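Local coordinates for stage II sporulation E family protein (PDB 3RNR) that is of unknown function but probably acts as a PP2C-type protein phosphatase of the stage II sporulation E family, at residues His111-Glu116 with Met132-Ile137. Sequence-based numbering, arbitrary orientation. Where two conformers were deposited one is given.
Sequences HNVSSE and MITSFI
A single beta bridge joins Asn112 to Ile133, just where a capping box opens helix 113-119 of this PP2C-family alpha-beta-alpha sandwich. Two backbone bonds flank the bridge. Val113 N, in the first turn of the helix, donates to Met132 O at 2.9 Å, nearly along the C=O axis. Thr134 N donates to His111 O at 3.1 Å, but from above the carbonyl plane. Met132 O also receives a CA-H contact from Asn112 CA at 3.1 Å.

Thr134 packs against the start of the helix. With chi1 60°, its OG1 sits between the backbone N and the carbonyl carbon, beside the backbone of His111. Its methyl CG2 touches Val113 N at 3.5 Å. The Glu116 side chain crosses Thr134 obliquely and brings OE1 to the same methyl. Val113 and selenomethionine Met132 lie side by side, touching through Val113 CG2 and Met132 CB. At the other end, Ser135 CB presses on His111 CB at 3.5 Å and approaches the imidazole obliquely. His111 ND1 is bonded to Gly92 N, just past strand 85-91, and Ser135 OG to Glu144 O, just before strand 146-153.

Asn112 is the N-cap, and with Ser115 it forms the capping box. Asn112 CG takes the crowded position, chi1 61°, which brings OD1 to Ser115 N. Asn112 N in turn donates to Ser115 OG at 3.2 Å, and Ser115 OG also binds Asp110 O. Ile133 N is hydrogen-bonded to a glycerol, probably from the crystallisation liquor. A water donates to Ser115 OG at 2.9 Å and makes a weak bond to Thr134 OG1 at 3.3 Å.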
loop_
_atom_site.group_PDB
_atom_site.type_symbol
_atom_site.label_atom_id
_atom_site.label_comp_id
_atom_site.label_asym_id
_atom_site.label_seq_id
_atom_site.Cartn_x
_atom_site.Cartn_y
_atom_site.Cartn_z
ATOM N N HIS B 111 9.833 -21.335 4.490
ATOM C CA HIS B 111 10.275 -21.864 5.768
ATOM C C HIS B 111 9.253 -22.856 6.292
ATOM O O HIS B 111 8.256 -22.479 6.897
ATOM C CB HIS B 111 10.452 -20.722 6.762
ATOM C CG HIS B 111 11.384 -19.660 6.261
ATOM N ND1 HIS B 111 10.958 -18.395 5.935
ATOM C CD2 HIS B 111 12.705 -19.707 5.969
ATOM C CE1 HIS B 111 11.988 -17.689 5.487
ATOM N NE2 HIS B 111 13.056 -18.463 5.495
ATOM N N ASN B 112 9.588 -24.133 6.175
ATOM C CA ASN B 112 8.717 -25.191 6.644
ATOM C C ASN B 112 9.546 -26.414 6.963
ATOM O O ASN B 112 10.742 -26.440 6.669
ATOM C CB ASN B 112 7.533 -25.475 5.704
ATOM C CG ASN B 112 7.955 -25.920 4.322
ATOM O OD1 ASN B 112 9.017 -26.516 4.128
ATOM N ND2 ASN B 112 7.098 -25.648 3.344
ATOM N N VAL B 113 8.942 -27.380 7.648
ATOM C CA VAL B 113 9.674 -28.562 8.089
ATOM C C VAL B 113 10.378 -29.256 6.942
ATOM O O VAL B 113 11.531 -29.649 7.061
ATOM C CB VAL B 113 8.746 -29.547 8.842
ATOM C CG1 VAL B 113 9.407 -30.919 9.006
ATOM C CG2 VAL B 113 8.379 -28.970 10.194
ATOM N N SER B 114 9.703 -29.411 5.812
ATOM C CA SER B 114 10.383 -30.033 4.670
ATOM C C SER B 114 11.659 -29.273 4.280
ATOM O O SER B 114 12.720 -29.871 4.083
ATOM C CB SER B 114 9.448 -30.110 3.452
ATOM O OG SER B 114 10.045 -30.946 2.473
ATOM N N SER B 115 11.569 -27.955 4.133
ATOM C CA SER B 115 12.756 -27.234 3.657
ATOM C C SER B 115 13.824 -27.229 4.756
ATOM O O SER B 115 15.013 -27.285 4.483
ATOM C CB SER B 115 12.417 -25.808 3.181
ATOM O OG SER B 115 12.066 -24.976 4.269
ATOM N N GLU B 116 13.394 -27.186 6.010
ATOM C CA GLU B 116 14.342 -27.266 7.118
ATOM C C GLU B 116 15.172 -28.566 7.081
ATOM O O GLU B 116 16.399 -28.535 7.232
ATOM C CB GLU B 116 13.608 -27.121 8.451
ATOM C CG GLU B 116 14.532 -26.874 9.628
ATOM C CD GLU B 116 13.808 -26.970 10.945
ATOM O OE1 GLU B 116 12.754 -27.628 11.000
ATOM O OE2 GLU B 116 14.288 -26.390 11.928
HETATM N N MSE B 132 4.373 -27.731 7.847
HETATM C CA MSE B 132 4.409 -26.995 9.101
HETATM C C MSE B 132 5.406 -25.857 8.986
HETATM O O MSE B 132 6.552 -26.076 8.606
HETATM C CB MSE B 132 4.832 -27.912 10.245
HETATM C CG MSE B 132 3.740 -28.825 10.752
HETATM SE SE MSE B 132 2.270 -27.873 11.610
HETATM C CE MSE B 132 3.288 -26.789 12.864
ATOM N N ILE B 133 4.966 -24.648 9.323
ATOM C CA ILE B 133 5.809 -23.452 9.210
ATOM C C ILE B 133 6.863 -23.375 10.304
ATOM O O ILE B 133 6.558 -23.542 11.485
ATOM C CB ILE B 133 4.972 -22.175 9.305
ATOM C CG1 ILE B 133 3.904 -22.167 8.218
ATOM C CG2 ILE B 133 5.882 -20.924 9.199
ATOM C CD1 ILE B 133 4.466 -22.293 6.866
ATOM N N THR B 134 8.117 -23.228 9.900
ATOM C CA THR B 134 9.215 -23.085 10.855
ATOM C C THR B 134 9.705 -21.666 11.156
ATOM O O THR B 134 10.516 -21.466 12.067
ATOM C CB THR B 134 10.403 -23.920 10.398
ATOM O OG1 THR B 134 10.812 -23.453 9.113
ATOM C CG2 THR B 134 9.975 -25.378 10.268
ATOM N N SER B 135 9.259 -20.693 10.367
ATOM C CA SER B 135 9.637 -19.303 10.601
ATOM C C SER B 135 8.443 -18.419 10.258
ATOM O O SER B 135 7.839 -18.603 9.214
ATOM C CB SER B 135 10.864 -18.924 9.765
ATOM O OG SER B 135 11.377 -17.666 10.189
ATOM N N PHE B 136 8.084 -17.489 11.142
ATOM C CA PHE B 136 6.931 -16.617 10.906
ATOM C C PHE B 136 7.131 -15.332 11.686
ATOM O O PHE B 136 7.936 -15.288 12.623
ATOM C CB PHE B 136 5.599 -17.300 11.305
ATOM C CG PHE B 136 5.508 -17.666 12.771
ATOM C CD1 PHE B 136 4.993 -16.763 13.696
ATOM C CD2 PHE B 136 5.925 -18.917 13.220
ATOM C CE1 PHE B 136 4.902 -17.096 15.065
ATOM C CE2 PHE B 136 5.839 -19.267 14.588
ATOM C CZ PHE B 136 5.328 -18.348 15.504
ATOM N N ILE B 137 6.403 -14.288 11.295
ATOM C CA ILE B 137 6.500 -13.005 11.959
ATOM C C ILE B 137 5.756 -13.146 13.272
ATOM O O ILE B 137 4.553 -13.448 13.288
ATOM C CB ILE B 137 5.843 -11.873 11.117
ATOM C CG1 ILE B 137 6.426 -11.841 9.697
ATOM C CG2 ILE B 137 6.022 -10.521 11.803
ATOM C CD1 ILE B 137 7.950 -11.551 9.676
HETATM O O HOH W 1 13.132 -23.992 6.772
#